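Local coordinates for 3-deoxy-D-manno-octulosonate 8-phosphate phosphatase KdsC (Xanthomonas campestris pv. campestris, PDB 4NAV) that probably hydrolyses 3-deoxy-D-manno-octulosonate 8-phosphate to 3-deoxy-D-manno-octulosonate and inorganic phosphate with the help of magnesium, as a KdsC-family phosphatase of the haloacid dehalogenase type, at the interface of chains A and B. Sequence-based numbering; all coordinates share one arbitrary frame. Chains: chain A/B, Hypothetical protein XCC279.

Contact 1: the interface of chains A and B. Residues chain A 3, 51, 54, 58, 160, 164, 173, 176-177; chain B 119-120, 139, 141.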
ATOM      1  N   TYR A   3     -17.427 -21.797  -4.645  1.00 53.85           N
ATOM      2  CA  TYR A   3     -16.004 -21.563  -4.920  1.00 46.87           C
ATOM      3  C   TYR A   3     -15.202 -22.829  -4.692  1.00 43.45           C
ATOM      4  O   TYR A   3     -15.386 -23.487  -3.672  1.00 43.12           O
ATOM      5  CB  TYR A   3     -15.488 -20.474  -4.009  1.00 44.49           C
ATOM      6  CG  TYR A   3     -13.990 -20.419  -3.785  1.00 42.57           C
ATOM      7  CD1 TYR A   3     -13.128 -19.774  -4.680  1.00 40.97           C
ATOM      8  CD2 TYR A   3     -13.445 -20.924  -2.614  1.00 41.56           C
ATOM      9  CE1 TYR A   3     -11.759 -19.674  -4.431  1.00 38.50           C
ATOM     10  CE2 TYR A   3     -12.097 -20.842  -2.366  1.00 39.59           C
ATOM     11  CZ  TYR A   3     -11.253 -20.221  -3.262  1.00 40.45           C
ATOM     12  OH  TYR A   3      -9.901 -20.162  -2.933  1.00 42.52           O
ATOM     13  N   LEU A  51      -4.932 -13.146   5.685  1.00 35.92           N
ATOM     14  CA  LEU A  51      -5.478 -14.277   4.916  1.00 35.21           C
ATOM     15  C   LEU A  51      -4.418 -15.330   4.696  1.00 32.79           C
ATOM     16  O   LEU A  51      -4.671 -16.523   4.835  1.00 34.11           O
ATOM     17  CB  LEU A  51      -6.015 -13.854   3.567  1.00 36.24           C
ATOM     18  CG  LEU A  51      -7.129 -12.800   3.576  1.00 38.19           C
ATOM     19  CD1 LEU A  51      -7.589 -12.477   2.134  1.00 37.93           C
ATOM     20  CD2 LEU A  51      -8.319 -13.193   4.452  1.00 38.38           C
ATOM     21  N   GLN A  54      -4.094 -17.122   8.135  1.00 34.26           N
ATOM     22  CA  GLN A  54      -5.149 -18.077   8.304  1.00 34.64           C
ATOM     23  C   GLN A  54      -4.869 -19.320   7.430  1.00 33.11           C
ATOM     24  O   GLN A  54      -5.004 -20.438   7.907  1.00 31.62           O
ATOM     25  CB  GLN A  54      -6.503 -17.460   7.960  1.00 35.46           C
ATOM     26  CG  GLN A  54      -7.707 -18.321   8.322  1.00 36.32           C
ATOM     27  CD  GLN A  54      -7.698 -18.716   9.798  1.00 38.09           C
ATOM     28  OE1 GLN A  54      -7.752 -17.867  10.675  1.00 39.70           O
ATOM     29  NE2 GLN A  54      -7.671 -20.010  10.067  1.00 38.30           N
ATOM     30  N   GLN A  58      -3.972 -23.428   8.719  1.00 36.35           N
ATOM     31  CA  GLN A  58      -4.872 -24.475   8.297  1.00 35.88           C
ATOM     32  C   GLN A  58      -4.125 -25.627   7.704  1.00 34.61           C
ATOM     33  O   GLN A  58      -4.499 -26.795   7.924  1.00 34.73           O
ATOM     34  CB  GLN A  58      -5.827 -23.928   7.303  1.00 36.22           C
ATOM     35  CG  GLN A  58      -6.547 -22.747   7.867  1.00 38.82           C
ATOM     36  CD  GLN A  58      -7.812 -23.114   8.515  1.00 42.32           C
ATOM     37  OE1 GLN A  58      -7.898 -23.230   9.745  1.00 41.62           O
ATOM     38  NE2 GLN A  58      -8.828 -23.357   7.684  1.00 47.45           N
ATOM     39  N   ARG A 160      -2.432 -17.753   0.688  1.00 32.32           N
ATOM     40  CA  ARG A 160      -3.712 -18.319   1.011  1.00 33.39           C
ATOM     41  C   ARG A 160      -4.239 -19.063  -0.197  1.00 32.64           C
ATOM     42  O   ARG A 160      -4.758 -20.185  -0.077  1.00 34.80           O
ATOM     43  CB  ARG A 160      -4.717 -17.234   1.407  1.00 35.78           C
ATOM     44  CG  ARG A 160      -6.141 -17.736   1.665  1.00 35.75           C
ATOM     45  CD  ARG A 160      -6.134 -18.876   2.682  1.00 35.85           C
ATOM     46  NE  ARG A 160      -7.490 -19.181   3.152  1.00 35.92           N
ATOM     47  CZ  ARG A 160      -8.180 -18.452   4.032  1.00 35.83           C
ATOM     48  NH1 ARG A 160      -7.671 -17.327   4.547  1.00 35.57           N
ATOM     49  NH2 ARG A 160      -9.393 -18.850   4.388  1.00 35.88           N
ATOM     50  N   ASP A 164      -5.400 -22.873   0.025  1.00 26.24           N
ATOM     51  CA  ASP A 164      -6.741 -23.335  -0.327  1.00 26.32           C
ATOM     52  C   ASP A 164      -6.732 -24.493  -1.334  1.00 25.65           C
ATOM     53  O   ASP A 164      -7.445 -25.489  -1.154  1.00 26.42           O
ATOM     54  CB  ASP A 164      -7.545 -22.191  -0.877  1.00 27.06           C
ATOM     55  CG  ASP A 164      -7.834 -21.119   0.160  1.00 28.40           C
ATOM     56  OD1 ASP A 164      -7.688 -21.380   1.378  1.00 29.15           O
ATOM     57  OD2 ASP A 164      -8.267 -20.019  -0.246  1.00 29.64           O
ATOM     58  N   VAL A 173     -11.659 -29.214   3.216  1.00 33.21           N
ATOM     59  CA  VAL A 173     -12.349 -27.928   3.313  1.00 33.98           C
ATOM     60  C   VAL A 173     -13.639 -28.073   4.134  1.00 34.81           C
ATOM     61  O   VAL A 173     -13.879 -27.313   5.075  1.00 34.39           O
ATOM     62  CB  VAL A 173     -12.384 -27.080   1.987  1.00 34.04           C
ATOM     63  CG1 VAL A 173     -12.209 -27.878   0.728  1.00 34.96           C
ATOM     64  CG2 VAL A 173     -13.632 -26.226   1.859  1.00 35.02           C
ATOM     65  N   ILE A 176     -13.005 -28.009   7.682  1.00 39.70           N
ATOM     66  CA  ILE A 176     -12.546 -26.702   8.098  1.00 39.00           C
ATOM     67  C   ILE A 176     -13.739 -25.798   8.360  1.00 40.03           C
ATOM     68  O   ILE A 176     -13.874 -25.224   9.440  1.00 41.00           O
ATOM     69  CB  ILE A 176     -11.598 -26.085   7.081  1.00 37.72           C
ATOM     70  CG1 ILE A 176     -10.207 -26.684   7.270  1.00 37.88           C
ATOM     71  CG2 ILE A 176     -11.510 -24.586   7.274  1.00 37.08           C
ATOM     72  CD1 ILE A 176      -9.278 -26.444   6.101  1.00 37.38           C
ATOM     73  N   ILE A 177     -14.620 -25.711   7.383  1.00 39.79           N
ATOM     74  CA  ILE A 177     -15.857 -24.956   7.540  1.00 41.16           C
ATOM     75  C   ILE A 177     -16.712 -25.391   8.718  1.00 41.80           C
ATOM     76  O   ILE A 177     -17.271 -24.560   9.421  1.00 43.46           O
ATOM     77  CB  ILE A 177     -16.665 -24.978   6.218  1.00 41.62           C
ATOM     78  CG1 ILE A 177     -16.140 -23.843   5.306  1.00 41.09           C
ATOM     79  CG2 ILE A 177     -18.165 -24.796   6.449  1.00 43.00           C
ATOM     80  CD1 ILE A 177     -16.273 -24.168   3.839  1.00 41.57           C
TER
ATOM     81  N   ASP B 119     -13.199 -13.307   7.369  1.00 44.14           N
ATOM     82  CA  ASP B 119     -12.608 -14.659   7.332  1.00 44.65           C
ATOM     83  C   ASP B 119     -13.209 -15.603   8.400  1.00 42.60           C
ATOM     84  O   ASP B 119     -14.069 -15.232   9.196  1.00 42.35           O
ATOM     85  CB  ASP B 119     -11.079 -14.561   7.509  1.00 45.58           C
ATOM     86  CG  ASP B 119     -10.306 -15.673   6.768  1.00 44.72           C
ATOM     87  OD1 ASP B 119     -10.891 -16.566   6.180  1.00 43.34           O
ATOM     88  OD2 ASP B 119      -9.077 -15.660   6.786  1.00 49.01           O
ATOM     89  N   LEU B 120     -12.733 -16.831   8.384  1.00 41.32           N
ATOM     90  CA  LEU B 120     -13.291 -17.931   9.189  1.00 42.46           C
ATOM     91  C   LEU B 120     -13.615 -17.645  10.661  1.00 43.93           C
ATOM     92  O   LEU B 120     -14.671 -18.003  11.123  1.00 42.45           O
ATOM     93  CB  LEU B 120     -12.340 -19.113   9.107  1.00 41.62           C
ATOM     94  CG  LEU B 120     -12.226 -19.702   7.699  1.00 41.18           C
ATOM     95  CD1 LEU B 120     -10.971 -20.538   7.534  1.00 40.91           C
ATOM     96  CD2 LEU B 120     -13.484 -20.508   7.354  1.00 42.46           C
ATOM     97  N   HIS B 139     -12.660 -13.381   2.208  1.00 33.03           N
ATOM     98  CA  HIS B 139     -12.421 -14.734   1.718  1.00 33.98           C
ATOM     99  C   HIS B 139     -13.690 -15.350   1.125  1.00 34.87           C
ATOM    100  O   HIS B 139     -14.750 -15.167   1.682  1.00 35.47           O
ATOM    101  CB  HIS B 139     -11.941 -15.650   2.819  1.00 34.64           C
ATOM    102  CG  HIS B 139     -11.434 -16.948   2.289  1.00 35.70           C
ATOM    103  ND1 HIS B 139     -10.139 -17.119   1.858  1.00 36.03           N
ATOM    104  CD2 HIS B 139     -12.073 -18.111   2.025  1.00 36.79           C
ATOM    105  CE1 HIS B 139      -9.984 -18.350   1.403  1.00 37.03           C
ATOM    106  NE2 HIS B 139     -11.142 -18.978   1.508  1.00 37.52           N
ATOM    107  N   TRP B 141     -15.008 -18.265   1.087  1.00 35.75           N
ATOM    108  CA  TRP B 141     -15.801 -19.033   2.042  1.00 36.07           C
ATOM    109  C   TRP B 141     -16.764 -18.209   2.893  1.00 36.92           C
ATOM    110  O   TRP B 141     -17.793 -18.749   3.330  1.00 39.25           O
ATOM    111  CB  TRP B 141     -14.934 -19.881   2.960  1.00 35.70           C
ATOM    112  CG  TRP B 141     -14.240 -20.928   2.249  1.00 35.33           C
ATOM    113  CD1 TRP B 141     -14.690 -21.626   1.178  1.00 35.72           C
ATOM    114  CD2 TRP B 141     -12.950 -21.445   2.560  1.00 35.68           C
ATOM    115  NE1 TRP B 141     -13.743 -22.541   0.785  1.00 36.69           N
ATOM    116  CE2 TRP B 141     -12.665 -22.452   1.614  1.00 36.22           C
ATOM    117  CE3 TRP B 141     -12.001 -21.157   3.547  1.00 35.52           C
ATOM    118  CZ2 TRP B 141     -11.463 -23.160   1.607  1.00 37.01           C
ATOM    119  CZ3 TRP B 141     -10.787 -21.871   3.550  1.00 36.29           C
ATOM    120  CH2 TRP B 141     -10.530 -22.858   2.590  1.00 36.98           C
TER

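Contact 2: the interface of chains A and B. Residues chain A 46-50, 80, 155; chain B 34-38.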
ATOM      1  N   LYS A  46       8.429  -5.598   7.494  1.00 43.33           N
ATOM      2  CA  LYS A  46       7.769  -6.185   6.321  1.00 41.32           C
ATOM      3  C   LYS A  46       6.300  -6.285   6.636  1.00 40.57           C
ATOM      4  O   LYS A  46       5.934  -6.286   7.792  1.00 40.52           O
ATOM      5  CB  LYS A  46       8.297  -7.589   6.006  1.00 41.97           C
ATOM      6  CG  LYS A  46       9.731  -7.861   6.453  1.00 44.73           C
ATOM      7  CD  LYS A  46      10.270  -9.191   5.949  1.00 45.42           C
ATOM      8  CE  LYS A  46      11.776  -9.119   5.752  1.00 48.20           C
ATOM      9  NZ  LYS A  46      12.437 -10.462   5.779  1.00 52.31           N
ATOM     10  N   ALA A  47       5.463  -6.387   5.608  1.00 39.70           N
ATOM     11  CA  ALA A  47       4.049  -6.594   5.820  1.00 38.96           C
ATOM     12  C   ALA A  47       3.627  -7.986   5.406  1.00 38.83           C
ATOM     13  O   ALA A  47       3.709  -8.358   4.226  1.00 41.83           O
ATOM     14  CB  ALA A  47       3.249  -5.573   5.058  1.00 38.21           C
ATOM     15  N   PHE A  48       3.159  -8.757   6.374  1.00 38.78           N
ATOM     16  CA  PHE A  48       2.490 -10.026   6.093  1.00 37.64           C
ATOM     17  C   PHE A  48       0.989  -9.783   6.036  1.00 37.63           C
ATOM     18  O   PHE A  48       0.539  -8.669   6.290  1.00 39.21           O
ATOM     19  CB  PHE A  48       2.814 -11.046   7.182  1.00 38.25           C
ATOM     20  CG  PHE A  48       4.269 -11.323   7.312  1.00 38.54           C
ATOM     21  CD1 PHE A  48       4.870 -12.289   6.533  1.00 37.92           C
ATOM     22  CD2 PHE A  48       5.055 -10.566   8.154  1.00 39.22           C
ATOM     23  CE1 PHE A  48       6.238 -12.528   6.631  1.00 38.11           C
ATOM     24  CE2 PHE A  48       6.417 -10.790   8.241  1.00 39.80           C
ATOM     25  CZ  PHE A  48       7.010 -11.778   7.485  1.00 38.92           C
ATOM     26  N   ASN A  49       0.233 -10.815   5.665  1.00 36.50           N
ATOM     27  CA  ASN A  49      -1.174 -10.701   5.345  1.00 36.24           C
ATOM     28  C   ASN A  49      -1.968 -11.692   6.185  1.00 36.66           C
ATOM     29  O   ASN A  49      -1.589 -12.851   6.231  1.00 36.60           O
ATOM     30  CB  ASN A  49      -1.361 -11.046   3.879  1.00 36.39           C
ATOM     31  CG  ASN A  49      -2.824 -11.062   3.472  1.00 37.07           C
ATOM     32  OD1 ASN A  49      -3.555 -12.026   3.753  1.00 36.07           O
ATOM     33  ND2 ASN A  49      -3.235 -10.044   2.713  1.00 37.67           N
ATOM     34  N   VAL A  50      -3.095 -11.285   6.765  1.00 36.15           N
ATOM     35  CA  VAL A  50      -3.833 -12.183   7.637  1.00 36.94           C
ATOM     36  C   VAL A  50      -4.514 -13.327   6.944  1.00 35.74           C
ATOM     37  O   VAL A  50      -4.660 -14.374   7.548  1.00 34.08           O
ATOM     38  CB  VAL A  50      -4.901 -11.485   8.505  1.00 40.72           C
ATOM     39  CG1 VAL A  50      -4.230 -10.457   9.423  1.00 42.02           C
ATOM     40  CG2 VAL A  50      -6.006 -10.860   7.646  1.00 41.45           C
ATOM     41  N   ARG A  80       7.192 -13.979  13.076  1.00 52.63           N
ATOM     42  CA  ARG A  80       6.025 -14.345  12.303  1.00 49.53           C
ATOM     43  C   ARG A  80       5.739 -15.844  12.363  1.00 50.28           C
ATOM     44  O   ARG A  80       4.581 -16.264  12.495  1.00 46.38           O
ATOM     45  CB  ARG A  80       6.201 -13.908  10.844  1.00 48.32           C
ATOM     46  CG  ARG A  80       5.005 -14.143   9.925  1.00 45.63           C
ATOM     47  CD  ARG A  80       3.724 -13.519  10.452  1.00 46.07           C
ATOM     48  NE  ARG A  80       2.580 -13.803   9.569  1.00 46.09           N
ATOM     49  CZ  ARG A  80       1.310 -13.478   9.829  1.00 45.32           C
ATOM     50  NH1 ARG A  80       0.980 -12.859  10.962  1.00 45.73           N
ATOM     51  NH2 ARG A  80       0.370 -13.765   8.938  1.00 44.44           N
ATOM     52  N   GLY A 155       1.761 -11.132  -0.738  1.00 41.90           N
ATOM     53  CA  GLY A 155       1.353 -10.190   0.303  1.00 44.94           C
ATOM     54  C   GLY A 155      -0.073  -9.684   0.132  1.00 45.56           C
ATOM     55  O   GLY A 155      -0.514  -8.804   0.883  1.00 45.30           O
TER
ATOM     56  N   GLY B  34      -6.032  -6.159   5.827  1.00 33.16           N
ATOM     57  CA  GLY B  34      -5.539  -7.477   6.162  1.00 34.48           C
ATOM     58  C   GLY B  34      -4.077  -7.525   6.511  1.00 34.96           C
ATOM     59  O   GLY B  34      -3.549  -8.580   6.889  1.00 35.57           O
ATOM     60  N   ARG B  35      -3.412  -6.392   6.377  1.00 34.89           N
ATOM     61  CA  ARG B  35      -1.970  -6.360   6.548  1.00 36.56           C
ATOM     62  C   ARG B  35      -1.519  -6.169   7.985  1.00 35.47           C
ATOM     63  O   ARG B  35      -2.125  -5.418   8.740  1.00 34.12           O
ATOM     64  CB  ARG B  35      -1.381  -5.235   5.715  1.00 39.69           C
ATOM     65  CG  ARG B  35      -0.869  -5.693   4.367  1.00 41.69           C
ATOM     66  CD  ARG B  35      -0.342  -4.516   3.592  1.00 44.67           C
ATOM     67  NE  ARG B  35      -0.739  -4.636   2.200  1.00 49.29           N
ATOM     68  CZ  ARG B  35      -0.666  -3.655   1.328  1.00 52.02           C
ATOM     69  NH1 ARG B  35      -0.203  -2.450   1.716  1.00 51.85           N
ATOM     70  NH2 ARG B  35      -1.046  -3.893   0.073  1.00 51.71           N
ATOM     71  N   LEU B  36      -0.489  -6.918   8.345  1.00 35.80           N
ATOM     72  CA  LEU B  36       0.200  -6.774   9.612  1.00 37.08           C
ATOM     73  C   LEU B  36       1.655  -6.430   9.359  1.00 37.18           C
ATOM     74  O   LEU B  36       2.420  -7.240   8.835  1.00 36.58           O
ATOM     75  CB  LEU B  36       0.142  -8.063  10.439  1.00 37.63           C
ATOM     76  CG  LEU B  36      -1.192  -8.380  11.106  1.00 38.04           C
ATOM     77  CD1 LEU B  36      -1.149  -9.755  11.797  1.00 40.81           C
ATOM     78  CD2 LEU B  36      -1.572  -7.322  12.115  1.00 37.99           C
ATOM     79  N   TYR B  37       2.034  -5.244   9.800  1.00 37.67           N
ATOM     80  CA  TYR B  37       3.397  -4.789   9.677  1.00 39.96           C
ATOM     81  C   TYR B  37       4.193  -5.295  10.888  1.00 42.23           C
ATOM     82  O   TYR B  37       3.894  -4.934  12.029  1.00 42.38           O
ATOM     83  CB  TYR B  37       3.421  -3.261   9.560  1.00 39.54           C
ATOM     84  CG  TYR B  37       2.614  -2.768   8.366  1.00 38.57           C
ATOM     85  CD1 TYR B  37       3.235  -2.441   7.177  1.00 38.13           C
ATOM     86  CD2 TYR B  37       1.224  -2.632   8.433  1.00 37.79           C
ATOM     87  CE1 TYR B  37       2.504  -2.004   6.085  1.00 37.28           C
ATOM     88  CE2 TYR B  37       0.483  -2.206   7.337  1.00 37.33           C
ATOM     89  CZ  TYR B  37       1.134  -1.905   6.157  1.00 36.78           C
ATOM     90  OH  TYR B  37       0.410  -1.489   5.051  1.00 36.86           O
ATOM     91  N   TYR B  38       5.162  -6.163  10.620  1.00 43.60           N
ATOM     92  CA  TYR B  38       6.033  -6.714  11.642  1.00 47.67           C
ATOM     93  C   TYR B  38       7.368  -6.008  11.612  1.00 50.87           C
ATOM     94  O   TYR B  38       7.997  -5.879  10.559  1.00 49.95           O
ATOM     95  CB  TYR B  38       6.311  -8.191  11.402  1.00 47.32           C
ATOM     96  CG  TYR B  38       5.281  -9.163  11.921  1.00 46.09           C
ATOM     97  CD1 TYR B  38       5.643 -10.162  12.818  1.00 47.66           C
ATOM     98  CD2 TYR B  38       3.973  -9.110  11.488  1.00 44.24           C
ATOM     99  CE1 TYR B  38       4.729 -11.082  13.285  1.00 48.00           C
ATOM    100  CE2 TYR B  38       3.050 -10.027  11.934  1.00 44.10           C
ATOM    101  CZ  TYR B  38       3.439 -11.013  12.840  1.00 46.46           C
ATOM    102  OH  TYR B  38       2.541 -11.928  13.318  1.00 46.24           O
TER

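Contact 1: the interface of chains A and B
Charged groups form the core of this subunit interface of the homotetramer, where A:Arg160 of helix 158-169 reaches tip to tip for B:Asp119, in the loop just before the 3-10 helix 120-122. The guanidinium grips the carboxylate end-on, one nitrogen to each oxygen. NH1 of A:Arg160 donates to OD2 of B:Asp119 at 3.1 Å in a nearly straight salt bridge. NH2 of A:Arg160 donates to OD1 of B:Asp119 at 3.3 Å. Both oxygens use their syn lone pairs, and the two flat groups are nearly coplanar. Bonds from within chain A fix the guanidinium's rotation. NE of A:Arg160 holds OD1 of A:Asp164 at 2.8 Å, again on a syn lone pair. NH1 of A:Arg160 also bonds the backbone O of A:Leu51 at 3.1 Å. CG of A:Arg160 is anti to the backbone N (chi1 176°), and a bend at chi2 (53°) turns the chain toward both acids. The phenol OH of A:Tyr3 steadies A:Asp164 by bonding OD2 at 3.1 Å from above the carboxylate plane.

The imidazole of B:His139 stacks on one guanidinium face, close to parallel, with NH2 of A:Arg160 3.2 Å from the ring centroid in a cation-pi contact. A:Asp164 meets this ring at its edge, its carboxylate turned almost perpendicular; the acid could favour a protonated imidazole, while the stacked guanidinium would tend to oppose it.

Apolar packing centres on B:Trp141. B:His139 lies on one indole face and CD1 of A:Ile177 on the other, while A:Tyr3 makes an edge-to-face contact with the five-membered ring, planes 76° apart. B:Leu120 points CD1 between A:Gln58 and A:Ile176. Beside the indole, A:Val173 sets its CG2 methyl 3.8 Å from CZ2 of B:Trp141.

Contact 2: the interface of chains A and B
Strand 44-49 of chain A and the start of helix 50-61 meet strand 35-38 of chain B and the preceding B:Gly34, with helix 75-84 of chain A flanking them. The strands pair antiparallel, extending a beta-sheet across this subunit interface of the tetramer. A:Lys46 and B:Tyr38 exchange two backbone bonds; B:Tyr38 N reaches A:Lys46 O at 2.9 Å, nearly along the C=O axis. A:Phe48 and B:Leu36 form a second reciprocal pair, B:Leu36 N lying 2.9 Å from A:Phe48 O, with both donors above the carbonyl planes. At the helix start, A:Val50 N donates to B:Gly34 O at 2.7 Å, and the valine methyls crowd around that carbonyl.

On one sheet face, B:Tyr38 packs against A:Phe48 and A:Arg80, which lie on each other. The two aromatic rings meet edge-to-face at 79°, with CD2 of A:Phe48 3.8 Å from CD2 of B:Tyr38. CG of A:Arg80 lies over the centre of the phenylalanine ring. CD of A:Arg80 packs against CZ of B:Tyr38 at 3.5 Å. CG of A:Arg80 is anti to the backbone N (chi1 -176°); the bend at chi2 (54°) carries the guanidinium across the phenol. On the opposite face, A:Ala47 CB touches the rim of B:Tyr37. The tyrosine hydroxyl OH of B:Tyr38 accepts from NH1 of A:Arg80 at 3.0 Å, in the guanidinium plane.

Contact 1 and contact 2 belong to one interface between two copies of the protein, with the centres of their C-alpha atoms about 17 Å apart. Helix 50-61 of chain A joins them: its first residue, A:Val50, belongs to contact 2, and the next, A:Leu51, to contact 1. Side-chain recognition thus adjoins backbone sheet pairing, and together they probably fix the relative orientation of the subunits in the tetramer. In chain B, B:Asp119 directly follows the predicted magnesium ligand B:Asp118, so contact 1 may help shape the active-site surroundings, although the structure alone does not show this.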